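Long-range contacts in DNA polymerase III subunit beta (PDB 4TRT), which probably tethers DNA polymerases and other proteins to DNA as a ring-shaped head-to-tail homodimer, the sliding clamp that confers processivity in replication: residues A[67-71]-A[107-112]; A[82-87]-A[98-103]; A[128-132]-A[203-208]; A[247-252]-A[302-308]; A[322-327]-A[353-357]. All coordinates share one frame; numbering follows the deposited sequence.

Contact 1: residues A[67-71]-A[107-112]; sequences NFVVP and LQTGDI
Two beta-sheet edges of the N-terminal clamp domain come together where Val-69 of strand 68-71 meets Gly-110, in the loop that leaves strand 103-108. Gly-110 N donates a hydrogen bond to Val-69 O at 2.9 Å, with the donor well above the carbonyl plane. A water joins the same two residues a second time, accepting from Val-69 N (3.0 Å) and donating to Gly-110 O. Val-69 CG2 lies against the glycine backbone, a tight 3.4 Å from Gly-110 CA; a beta carbon on that residue would collide with the methyl. The other branch, CG1, touches Ile-112 CD1 at 3.5 Å. Ile-112 sends its long branch there with CG1 anti to the backbone N (chi1 180°), and an inverse gamma turn centred on Asp-111 lies between Gly-110 and Ile-112. Strands 68-71 and 103-108 are outermost strands, within this chain, of two different sheets, so the loop links one edge to the other. Thr-109 lays CG2 against Val-70 CG1 at 3.9 Å, while its OG1 is hydrogen-bonded to Gln-94. Further along, Leu-107 CD2 comes within 4.2 Å of Val-70 CB, and both side chains rest on Phe-75 of helix 72-81. The backbone of Gln-108 is hydrogen-bonded to the second subunit.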
# COMPACT_ATOMS: atom_id res chain seq x y z
N ASN A 67 12.06 -19.89 -30.04
CA ASN A 67 11.00 -19.09 -29.43
C ASN A 67 10.13 -19.96 -28.54
O ASN A 67 10.01 -21.16 -28.76
CB ASN A 67 10.14 -18.43 -30.49
CG ASN A 67 10.93 -17.56 -31.44
OD1 ASN A 67 11.97 -17.00 -31.09
ND2 ASN A 67 10.44 -17.45 -32.66
N PHE A 68 9.52 -19.36 -27.52
CA PHE A 68 8.66 -20.09 -26.60
C PHE A 68 7.70 -19.15 -25.90
O PHE A 68 7.90 -17.93 -25.94
CB PHE A 68 9.49 -20.87 -25.56
CG PHE A 68 10.36 -20.00 -24.70
CD1 PHE A 68 11.66 -19.68 -25.10
CD2 PHE A 68 9.92 -19.52 -23.49
CE1 PHE A 68 12.47 -18.90 -24.30
CE2 PHE A 68 10.72 -18.73 -22.68
CZ PHE A 68 12.01 -18.41 -23.10
N VAL A 69 6.67 -19.72 -25.27
CA VAL A 69 5.78 -18.99 -24.38
C VAL A 69 5.80 -19.59 -22.97
O VAL A 69 5.95 -20.79 -22.79
CB VAL A 69 4.33 -18.92 -24.91
CG1 VAL A 69 4.27 -18.19 -26.26
CG2 VAL A 69 3.71 -20.31 -25.02
N VAL A 70 5.66 -18.72 -21.98
CA VAL A 70 5.56 -19.10 -20.58
C VAL A 70 4.55 -18.17 -19.91
O VAL A 70 4.33 -17.05 -20.39
CB VAL A 70 6.92 -18.99 -19.84
CG1 VAL A 70 7.83 -20.18 -20.12
CG2 VAL A 70 7.61 -17.67 -20.19
N PRO A 71 3.92 -18.61 -18.80
CA PRO A 71 3.02 -17.71 -18.07
C PRO A 71 3.79 -16.46 -17.60
O PRO A 71 4.81 -16.58 -16.91
CB PRO A 71 2.54 -18.55 -16.88
CG PRO A 71 2.89 -19.96 -17.21
CD PRO A 71 4.08 -19.90 -18.12
N LEU A 107 10.08 -24.03 -15.58
CA LEU A 107 8.71 -23.68 -15.96
C LEU A 107 8.27 -24.48 -17.19
O LEU A 107 9.01 -24.57 -18.17
CB LEU A 107 8.59 -22.20 -16.33
CG LEU A 107 8.62 -21.10 -15.29
CD1 LEU A 107 10.02 -21.06 -14.70
CD2 LEU A 107 8.26 -19.77 -15.95
N GLN A 108 7.07 -25.05 -17.12
CA GLN A 108 6.45 -25.64 -18.30
C GLN A 108 6.13 -24.55 -19.31
O GLN A 108 5.56 -23.53 -18.96
CB GLN A 108 5.16 -26.37 -17.92
CG GLN A 108 5.44 -27.69 -17.23
CD GLN A 108 6.16 -28.71 -18.11
OE1 GLN A 108 5.65 -29.14 -19.15
NE2 GLN A 108 7.35 -29.09 -17.69
N THR A 109 6.54 -24.75 -20.56
CA THR A 109 6.27 -23.79 -21.63
C THR A 109 4.94 -24.14 -22.29
O THR A 109 4.46 -25.25 -22.14
CB THR A 109 7.37 -23.82 -22.70
OG1 THR A 109 7.52 -25.15 -23.17
CG2 THR A 109 8.70 -23.36 -22.12
N GLY A 110 4.38 -23.19 -23.04
CA GLY A 110 3.07 -23.36 -23.65
C GLY A 110 3.12 -23.57 -25.15
O GLY A 110 4.17 -23.90 -25.72
N ASP A 111 1.97 -23.39 -25.78
CA ASP A 111 1.82 -23.65 -27.21
C ASP A 111 2.21 -22.41 -28.02
O ASP A 111 1.36 -21.64 -28.42
CB ASP A 111 0.37 -24.06 -27.50
CG ASP A 111 0.16 -24.61 -28.90
OD1 ASP A 111 1.13 -24.74 -29.68
OD2 ASP A 111 -1.00 -24.92 -29.22
N ILE A 112 3.51 -22.23 -28.25
CA ILE A 112 4.01 -21.07 -29.02
C ILE A 112 3.36 -21.00 -30.42
O ILE A 112 3.02 -19.91 -30.89
CB ILE A 112 5.55 -21.15 -29.15
CG1 ILE A 112 6.13 -19.98 -29.96
CG2 ILE A 112 5.98 -22.44 -29.83
CD1 ILE A 112 5.94 -18.63 -29.32
O HOH W 1 6.67 -22.65 -25.89

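Contact 2: residues A[82-87]-A[98-103]; sequences LGGELV and VRSGGS
Ser-100, on strand 95-100, meets Leu-86 at the start of strand 86-92 and the loop before it, and its short side chain carries the polar part of the contact. Ser-100 CB lies 3.4 Å from Leu-86 O, with Leu-82 CD1 on its apolar flank at 4.3 Å. A chi1 of -175° sets OG trans to the serine's own amide nitrogen, which turns the hydroxyl toward Leu-86 to donate a hydrogen bond to Leu-86 O at 2.9 Å. The donor is tilted about 33° from the carbonyl plane. Ser-100 OG also touches Gly-84 CA at 3.4 Å, and a beta carbon on Gly-84 would run into it. An alanine here has no hydroxyl, and the Leu-86 carbonyl would probably be left without this donor, with the contact to Gly-84 CA lost as well. Beside this bond, Val-87 CA points its hydrogen at Arg-99 O (3.5 Å). Val-98 CG1 forms the apolar side, meeting Val-87 CG1 at 3.9 Å and Leu-82 CD1 at 4.0 Å. Leu-82 splits its methyls, since CD2 packs on Ser-103 CB. A type II' turn from Ser-100 to Ser-103, with Gly-101 at positive phi, carries the chain into strand 103-108. Lys-8 NZ, at the start of helix 8-21, donates hydrogen bonds to the carbonyls of Leu-82 and Gly-84. The hairpin of strands 86-92 and 95-100 lies between strands 2-7 and 103-108, and Ser-103 pairs antiparallel with a strand of the second subunit, continuing the sheet across the interface.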
# COMPACT_ATOMS: atom_id res chain seq x y z
N LEU A 82 14.98 -14.33 -7.66
CA LEU A 82 16.30 -14.91 -7.78
C LEU A 82 17.31 -14.05 -7.01
O LEU A 82 17.20 -12.82 -6.97
CB LEU A 82 16.73 -15.05 -9.22
CG LEU A 82 16.10 -16.11 -10.08
CD1 LEU A 82 16.65 -15.93 -11.49
CD2 LEU A 82 16.39 -17.52 -9.60
N GLY A 83 18.26 -14.71 -6.38
CA GLY A 83 19.27 -14.05 -5.58
C GLY A 83 20.37 -13.38 -6.38
O GLY A 83 20.68 -12.20 -6.15
N GLY A 84 20.96 -14.10 -7.33
CA GLY A 84 22.18 -13.61 -8.00
C GLY A 84 21.91 -12.47 -8.97
O GLY A 84 20.76 -12.05 -9.12
N GLU A 85 22.96 -11.97 -9.62
CA GLU A 85 22.81 -10.90 -10.62
C GLU A 85 22.79 -11.39 -12.07
O GLU A 85 22.41 -10.64 -12.95
CB GLU A 85 23.88 -9.83 -10.44
CG GLU A 85 23.70 -9.00 -9.18
CD GLU A 85 22.30 -8.42 -8.97
OE1 GLU A 85 21.51 -8.23 -9.94
OE2 GLU A 85 21.97 -8.15 -7.80
N LEU A 86 23.22 -12.63 -12.31
CA LEU A 86 23.30 -13.16 -13.65
C LEU A 86 22.41 -14.40 -13.77
O LEU A 86 22.45 -15.31 -12.91
CB LEU A 86 24.75 -13.47 -14.07
CG LEU A 86 25.75 -12.30 -14.05
CD1 LEU A 86 27.13 -12.83 -14.44
CD2 LEU A 86 25.36 -11.14 -14.95
N VAL A 87 21.61 -14.42 -14.83
CA VAL A 87 20.60 -15.46 -15.03
C VAL A 87 20.95 -16.31 -16.25
O VAL A 87 21.31 -15.77 -17.29
CB VAL A 87 19.20 -14.85 -15.18
CG1 VAL A 87 18.12 -15.94 -15.31
CG2 VAL A 87 18.88 -13.94 -13.99
N VAL A 98 15.52 -21.86 -15.39
CA VAL A 98 15.92 -20.50 -15.01
C VAL A 98 16.85 -20.67 -13.80
O VAL A 98 16.42 -21.17 -12.73
CB VAL A 98 14.71 -19.63 -14.63
CG1 VAL A 98 15.13 -18.19 -14.39
CG2 VAL A 98 13.61 -19.71 -15.69
N ARG A 99 18.13 -20.32 -13.98
CA ARG A 99 19.19 -20.67 -13.03
C ARG A 99 20.00 -19.46 -12.64
O ARG A 99 20.33 -18.63 -13.48
CB ARG A 99 20.18 -21.69 -13.63
CG ARG A 99 19.59 -23.05 -13.88
CD ARG A 99 20.67 -24.04 -14.27
NE ARG A 99 20.07 -25.31 -14.65
CZ ARG A 99 19.83 -25.73 -15.89
NH1 ARG A 99 20.18 -25.01 -16.94
NH2 ARG A 99 19.26 -26.92 -16.07
N SER A 100 20.33 -19.40 -11.36
CA SER A 100 21.31 -18.44 -10.84
C SER A 100 21.84 -19.01 -9.52
O SER A 100 21.06 -19.32 -8.62
CB SER A 100 20.68 -17.07 -10.62
OG SER A 100 21.68 -16.14 -10.23
N GLY A 101 23.16 -19.19 -9.45
CA GLY A 101 23.82 -19.79 -8.29
C GLY A 101 23.18 -21.12 -7.89
O GLY A 101 23.13 -22.05 -8.68
N GLY A 102 22.71 -21.20 -6.65
CA GLY A 102 22.11 -22.41 -6.13
C GLY A 102 20.65 -22.61 -6.55
O GLY A 102 20.09 -23.67 -6.28
N SER A 103 20.05 -21.60 -7.19
CA SER A 103 18.66 -21.64 -7.60
C SER A 103 18.50 -22.28 -8.98
O SER A 103 19.20 -21.90 -9.92
CB SER A 103 18.06 -20.22 -7.68
OG SER A 103 17.91 -19.66 -6.39

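Contact 3: residues A[128-132]-A[203-208]; sequences LDGGE and LKDGEA
Leu-128 and Ala-208 form an antiparallel hydrogen-bonded pair, Leu-128 N to Ala-208 O at 3.0 Å and Ala-208 N to Leu-128 O at 2.8 Å, both nearly straight, before the first chain turns into helix 130-140. The pair adds strand 126-129 to the edge of a sheet that runs from the N-terminal into the central domain. Two residues on, Gly-130 N reaches Gly-206 O at 2.7 Å, head-on to the carbonyl. Side chains close the apolar side: Leu-128 CD1 touches Ala-208 CB at 3.8 Å, and Leu-203 lies against the backbone of Gly-130. Both glycines at the helix start lie so close to the loop that a beta carbon would strike Lys-204 O at Gly-130 and Asp-205 OD1 at Gly-131. Asp-129 is the N-cap. With chi1 at -175°, its CG lies opposite the amide nitrogen about the CA-CB bond, which places the carboxylate over the first helical turn. There OD2 accepts from Glu-132 N (2.9 Å) through its anti lone pair, while OD1 takes Gly-206 N (3.3 Å) from above the carboxylate plane. An alanine in place of Asp-129 would probably leave Glu-132 N without its cap and the Gly-206 amide without this acceptor, with one of the ties between helix start and loop lost. A second carboxylate stands near, Asp-205 OD1 lying 4.3 Å from Asp-129 OD2. The salt bridge of Asp-205 to Arg-135 is likely to offset that repulsion, and the amides at the helix start probably favour the charged form of Asp-129.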
# COMPACT_ATOMS: atom_id res chain seq x y z
N LEU A 128 9.78 12.59 -31.15
CA LEU A 128 9.75 13.56 -30.05
C LEU A 128 10.48 13.01 -28.83
O LEU A 128 10.95 11.87 -28.85
CB LEU A 128 8.31 13.95 -29.68
CG LEU A 128 7.29 12.83 -29.72
CD1 LEU A 128 7.44 11.98 -28.47
CD2 LEU A 128 5.87 13.36 -29.85
N ASP A 129 10.60 13.81 -27.78
CA ASP A 129 11.20 13.33 -26.54
C ASP A 129 10.15 12.61 -25.68
O ASP A 129 9.14 13.20 -25.32
CB ASP A 129 11.82 14.46 -25.74
CG ASP A 129 12.55 13.95 -24.51
OD1 ASP A 129 13.74 13.57 -24.63
OD2 ASP A 129 11.91 13.89 -23.45
N GLY A 130 10.43 11.35 -25.35
CA GLY A 130 9.50 10.53 -24.57
C GLY A 130 9.19 11.04 -23.17
O GLY A 130 8.07 10.90 -22.69
N GLY A 131 10.18 11.64 -22.52
CA GLY A 131 10.00 12.24 -21.20
C GLY A 131 9.08 13.45 -21.23
O GLY A 131 8.23 13.60 -20.37
N GLU A 132 9.26 14.30 -22.24
CA GLU A 132 8.40 15.46 -22.42
C GLU A 132 6.98 14.98 -22.68
O GLU A 132 6.02 15.48 -22.09
CB GLU A 132 8.87 16.32 -23.59
CG GLU A 132 10.20 17.04 -23.37
CD GLU A 132 10.09 18.29 -22.52
OE1 GLU A 132 8.97 18.63 -22.06
OE2 GLU A 132 11.14 18.93 -22.29
N LEU A 203 7.27 5.11 -21.28
CA LEU A 203 8.07 6.21 -21.84
C LEU A 203 9.16 6.62 -20.86
O LEU A 203 8.93 6.71 -19.66
CB LEU A 203 7.18 7.42 -22.17
CG LEU A 203 6.28 7.27 -23.40
CD1 LEU A 203 5.16 8.30 -23.39
CD2 LEU A 203 7.12 7.36 -24.67
N LYS A 204 10.36 6.86 -21.37
CA LYS A 204 11.46 7.40 -20.56
C LYS A 204 12.08 8.58 -21.30
O LYS A 204 11.74 8.84 -22.45
CB LYS A 204 12.50 6.32 -20.28
CG LYS A 204 12.04 5.23 -19.32
CD LYS A 204 12.01 5.70 -17.87
CE LYS A 204 11.11 4.82 -17.00
NZ LYS A 204 9.67 4.94 -17.36
N ASP A 205 12.97 9.32 -20.63
CA ASP A 205 13.73 10.38 -21.29
C ASP A 205 14.48 9.82 -22.50
O ASP A 205 14.99 8.70 -22.47
CB ASP A 205 14.75 11.02 -20.33
CG ASP A 205 14.10 11.97 -19.34
OD1 ASP A 205 12.93 12.35 -19.53
OD2 ASP A 205 14.78 12.35 -18.36
N GLY A 206 14.53 10.60 -23.57
CA GLY A 206 15.14 10.16 -24.81
C GLY A 206 14.10 10.11 -25.90
O GLY A 206 12.94 10.41 -25.67
N GLU A 207 14.52 9.69 -27.09
CA GLU A 207 13.67 9.75 -28.26
C GLU A 207 12.56 8.70 -28.28
O GLU A 207 12.80 7.53 -28.00
CB GLU A 207 14.54 9.61 -29.51
CG GLU A 207 13.78 9.77 -30.82
CD GLU A 207 14.70 9.75 -32.03
OE1 GLU A 207 15.84 10.25 -31.91
OE2 GLU A 207 14.28 9.24 -33.10
N ALA A 208 11.36 9.14 -28.63
CA ALA A 208 10.23 8.26 -28.89
C ALA A 208 9.77 8.47 -30.33
O ALA A 208 9.50 9.60 -30.73
CB ALA A 208 9.11 8.57 -27.93

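Contact 4: residues A[247-252]-A[302-308]; sequences KLQVTL and VTQGGTE
Lys-247 O is gripped by two successive amides, Glu-308 N at 3.2 Å in a nearly straight bond and Thr-307 N in a weak, bent one. This grip closes one end of an antiparallel pairing in the C-terminal clamp domain, where strand 303-306 forms the edge of a large sheet beside strand 248-253. The short segments run 162° apart. Gln-249 with Gly-305 and Thr-251 with Thr-303 are its hydrogen-bonded pairs, each closed by two N-H to O=C bonds; the shortest is Thr-251 N to Thr-303 O at 2.8 Å. A water settles over the face that carries Gln-249 and Thr-251: it donates to Thr-303 O (3.0 Å), accepts from Gln-249 NE2 and is hydrogen-bonded to Thr-251 OG1. On the other side of strand 248-253, Lys-247 and Leu-248 both stand opposite Phe-335, a classic beta bulge. At Gly-306 a beta carbon would be jammed between Lys-247 O and its own preceding carbonyl, so the backbone there calls for glycine. The face bearing Val-250 and Gln-304 turns inward onto Val-280 of strand 275-281. The amide of Gln-304 is held at both ends, OE1 by Gly-283 N and NE2 by Gln-309 O. Its neighbour Leu-248 CD1 lies 3.9 Å from Gln-304 NE2. Val-250 turns CG1 away from its own amide nitrogen (chi1 170°), toward Val-302. Val-302 packs on two side chains: Val-302 CB is a close 3.5 Å from Val-250 CG1, and Val-302 CG1, side by side with Leu-252, is 3.4 Å from Leu-252 CD1.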
# COMPACT_ATOMS: atom_id res chain seq x y z
N LYS A 247 -11.77 38.68 -15.33
CA LYS A 247 -12.14 39.82 -14.46
C LYS A 247 -11.31 39.89 -13.17
O LYS A 247 -11.27 40.92 -12.51
CB LYS A 247 -13.62 39.70 -14.02
CG LYS A 247 -14.67 39.65 -15.12
CD LYS A 247 -14.66 40.90 -15.96
CE LYS A 247 -15.78 40.92 -16.98
NZ LYS A 247 -15.38 41.79 -18.13
N LEU A 248 -10.74 38.77 -12.77
CA LEU A 248 -10.04 38.68 -11.51
C LEU A 248 -8.92 37.64 -11.61
O LEU A 248 -9.13 36.54 -12.13
CB LEU A 248 -11.02 38.30 -10.39
CG LEU A 248 -10.51 38.05 -8.96
CD1 LEU A 248 -9.90 39.31 -8.34
CD2 LEU A 248 -11.66 37.53 -8.11
N GLN A 249 -7.74 38.00 -11.11
CA GLN A 249 -6.55 37.17 -11.14
C GLN A 249 -6.06 37.06 -9.72
O GLN A 249 -5.96 38.06 -9.02
CB GLN A 249 -5.46 37.83 -12.00
CG GLN A 249 -4.14 37.08 -12.05
CD GLN A 249 -3.10 37.88 -12.82
OE1 GLN A 249 -3.32 38.24 -13.97
NE2 GLN A 249 -1.96 38.19 -12.15
N VAL A 250 -5.79 35.84 -9.27
CA VAL A 250 -5.30 35.60 -7.93
C VAL A 250 -4.03 34.77 -8.07
O VAL A 250 -4.01 33.81 -8.85
CB VAL A 250 -6.35 34.85 -7.07
CG1 VAL A 250 -5.75 34.39 -5.75
CG2 VAL A 250 -7.55 35.76 -6.81
N THR A 251 -2.98 35.14 -7.35
CA THR A 251 -1.74 34.42 -7.39
C THR A 251 -1.40 34.02 -5.95
O THR A 251 -1.49 34.85 -5.03
CB THR A 251 -0.64 35.33 -7.99
OG1 THR A 251 -0.99 35.65 -9.35
CG2 THR A 251 0.67 34.66 -7.95
N LEU A 252 -0.99 32.76 -5.75
CA LEU A 252 -0.67 32.27 -4.41
C LEU A 252 0.15 30.99 -4.50
O LEU A 252 0.21 30.37 -5.56
CB LEU A 252 -1.96 32.04 -3.61
CG LEU A 252 -2.83 30.85 -4.01
CD1 LEU A 252 -4.01 30.77 -3.05
CD2 LEU A 252 -3.34 30.89 -5.45
N VAL A 302 -3.37 36.08 -0.52
CA VAL A 302 -3.11 36.02 -1.95
C VAL A 302 -2.78 37.41 -2.50
O VAL A 302 -3.00 38.42 -1.83
CB VAL A 302 -4.33 35.46 -2.74
CG1 VAL A 302 -4.68 34.05 -2.27
CG2 VAL A 302 -5.54 36.39 -2.63
N THR A 303 -2.27 37.45 -3.73
CA THR A 303 -2.19 38.69 -4.46
C THR A 303 -3.34 38.66 -5.43
O THR A 303 -3.52 37.66 -6.14
CB THR A 303 -0.85 38.77 -5.19
OG1 THR A 303 0.19 38.57 -4.23
CG2 THR A 303 -0.68 40.13 -5.90
N GLN A 304 -4.14 39.71 -5.47
CA GLN A 304 -5.27 39.74 -6.37
C GLN A 304 -5.21 40.99 -7.22
O GLN A 304 -4.69 42.01 -6.77
CB GLN A 304 -6.60 39.62 -5.61
CG GLN A 304 -6.91 40.76 -4.69
CD GLN A 304 -8.30 40.65 -4.12
OE1 GLN A 304 -8.46 40.16 -3.02
NE2 GLN A 304 -9.31 41.07 -4.89
N GLY A 305 -5.67 40.90 -8.46
CA GLY A 305 -5.82 42.06 -9.31
C GLY A 305 -6.97 41.89 -10.27
O GLY A 305 -7.49 40.80 -10.43
N GLY A 306 -7.36 42.99 -10.92
CA GLY A 306 -8.38 42.93 -11.97
C GLY A 306 -9.51 43.91 -11.76
O GLY A 306 -9.43 44.79 -10.91
N THR A 307 -10.57 43.78 -12.56
CA THR A 307 -11.65 44.77 -12.52
C THR A 307 -12.71 44.46 -11.44
O THR A 307 -13.48 45.34 -11.08
CB THR A 307 -12.29 44.97 -13.91
OG1 THR A 307 -12.72 43.72 -14.43
CG2 THR A 307 -11.27 45.61 -14.86
N GLU A 308 -12.74 43.24 -10.92
CA GLU A 308 -13.55 42.92 -9.73
C GLU A 308 -12.63 42.78 -8.52
O GLU A 308 -11.53 42.21 -8.63
CB GLU A 308 -14.31 41.60 -9.93
CG GLU A 308 -15.31 41.59 -11.07
CD GLU A 308 -16.46 42.55 -10.86
OE1 GLU A 308 -16.88 42.77 -9.70
OE2 GLU A 308 -16.94 43.11 -11.86
O HOH W 2 -2.56 38.36 -8.92

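Contact 5: residues A[322-327]-A[353-357]; sequences DALGPI and YMAVM. Unlike the reference sequence in segment 353-357: Tyr-353 (reference Val), Met-354 (reference Tyr), Ala-355 (reference Gly), Val-356 (reference Gly), Met-357 (reference His).
Tyr-353 OH donates a short hydrogen bond, 2.6 Å, to Ala-323 O of helix 317-324. The contact packs that helix and the turn after it on strand 353-357, a C-terminal strand in the large sheet that runs from the central into the C-terminal clamp domain. Pro-326 covers one face of the tyrosine ring, its CB 3.8 Å from the centroid and only 3° off the normal, a CH-pi contact over the centre. Ala-355 N lies over the opposite face, offset toward the rim, while Ile-327 CG1 comes in obliquely to Tyr-353 CE2 at 3.8 Å. Beside the hydroxyl contact, Ala-323 CB packs on Ala-355 CB at 3.6 Å and meets Met-357 SD at 4.0 Å. Tyr-353 holds CG anti to its amide nitrogen (chi1 174°), which carries the ring out from the strand to the helix. A type I turn from Leu-324 to Ile-327, closed by Ile-327 N to Leu-324 O at 2.8 Å, sets the proline against the ring. Strand 353-357 itself is paired with strands 175-181 and 342-346. In bacterial clamps the pocket for partner-protein motifs lies between the central and C-terminal domains, so this contact is probably close to it. Farther out, Lys-258 NZ is hydrogen-bonded to the carbonyl oxygens of Gly-325 and Ile-327, and Tyr-142 OH is a second hydrogen-bond partner of Tyr-353 OH.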
# COMPACT_ATOMS: atom_id res chain seq x y z
N ASP A 322 -7.57 17.85 -9.08
CA ASP A 322 -7.12 17.32 -10.39
C ASP A 322 -6.42 18.43 -11.17
O ASP A 322 -5.33 18.23 -11.69
CB ASP A 322 -8.30 16.85 -11.26
CG ASP A 322 -8.93 15.55 -10.80
OD1 ASP A 322 -8.33 14.78 -10.04
OD2 ASP A 322 -10.06 15.29 -11.27
N ALA A 323 -7.08 19.59 -11.27
CA ALA A 323 -6.59 20.69 -12.09
C ALA A 323 -5.29 21.29 -11.54
O ALA A 323 -4.41 21.67 -12.31
CB ALA A 323 -7.66 21.77 -12.22
N LEU A 324 -5.18 21.38 -10.21
CA LEU A 324 -3.98 21.92 -9.57
C LEU A 324 -2.78 20.99 -9.56
O LEU A 324 -1.64 21.45 -9.37
CB LEU A 324 -4.28 22.33 -8.13
CG LEU A 324 -5.24 23.50 -7.98
CD1 LEU A 324 -5.53 23.70 -6.50
CD2 LEU A 324 -4.65 24.76 -8.61
N GLY A 325 -3.03 19.69 -9.72
CA GLY A 325 -2.01 18.66 -9.57
C GLY A 325 -0.68 18.99 -10.24
O GLY A 325 0.35 18.96 -9.58
N PRO A 326 -0.71 19.29 -11.54
CA PRO A 326 0.53 19.62 -12.28
C PRO A 326 1.14 21.00 -11.99
O PRO A 326 2.17 21.31 -12.54
CB PRO A 326 0.08 19.56 -13.74
CG PRO A 326 -1.16 18.73 -13.74
CD PRO A 326 -1.84 19.09 -12.46
N ILE A 327 0.51 21.82 -11.16
CA ILE A 327 1.01 23.15 -10.86
C ILE A 327 1.89 23.13 -9.60
O ILE A 327 1.44 22.74 -8.53
CB ILE A 327 -0.13 24.17 -10.66
CG1 ILE A 327 -0.96 24.28 -11.94
CG2 ILE A 327 0.44 25.54 -10.28
CD1 ILE A 327 -2.25 25.09 -11.84
N TYR A 353 1.41 24.36 -19.11
CA TYR A 353 0.17 23.71 -18.60
C TYR A 353 -0.95 24.67 -18.33
O TYR A 353 -0.72 25.76 -17.86
CB TYR A 353 0.44 22.93 -17.31
CG TYR A 353 -0.80 22.36 -16.64
CD1 TYR A 353 -1.44 21.23 -17.15
CD2 TYR A 353 -1.35 22.96 -15.52
CE1 TYR A 353 -2.58 20.71 -16.53
CE2 TYR A 353 -2.49 22.45 -14.90
CZ TYR A 353 -3.10 21.32 -15.41
OH TYR A 353 -4.21 20.81 -14.79
N MET A 354 -2.18 24.25 -18.60
CA MET A 354 -3.35 25.06 -18.31
C MET A 354 -4.55 24.14 -18.08
O MET A 354 -4.73 23.18 -18.82
CB MET A 354 -3.59 25.95 -19.53
CG MET A 354 -4.77 26.88 -19.48
SD MET A 354 -5.08 27.49 -21.16
CE MET A 354 -3.43 27.66 -21.82
N ALA A 355 -5.34 24.46 -17.07
CA ALA A 355 -6.59 23.77 -16.77
C ALA A 355 -7.73 24.77 -16.90
O ALA A 355 -7.62 25.90 -16.44
CB ALA A 355 -6.58 23.19 -15.36
N VAL A 356 -8.83 24.34 -17.54
CA VAL A 356 -10.06 25.11 -17.54
C VAL A 356 -11.05 24.35 -16.67
O VAL A 356 -11.25 23.14 -16.85
CB VAL A 356 -10.63 25.29 -18.96
CG1 VAL A 356 -11.98 26.03 -18.92
CG2 VAL A 356 -9.63 26.02 -19.84
N MET A 357 -11.63 25.08 -15.72
CA MET A 357 -12.59 24.55 -14.77
C MET A 357 -13.93 25.23 -14.95
O MET A 357 -13.97 26.45 -15.12
CB MET A 357 -12.13 24.92 -13.36
CG MET A 357 -10.98 24.10 -12.82
SD MET A 357 -11.49 22.81 -11.69
CE MET A 357 -13.07 23.28 -11.00

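The five contacts follow the three clamp domains along the chain. Contacts 1 and 2 share the N-terminal domain, their centres about 20 Å apart; they meet directly where Leu-107 CD1 lies 4.0 Å from Val-98 CG2, and both border the second subunit. Contact 3, in the central domain, is about 33 Å between centres from each of them, yet its strands 126-129 and 207-212 belong to the same sheet as strand 68-71 of contact 1. Contacts 4 and 5 share the sheet that continues into the C-terminal domain, with centres about 18 Å apart and nearest atoms about 7 Å. Contacts 1 and 4, on opposite sides of the chain's centre, lie about 63 Å apart between centres.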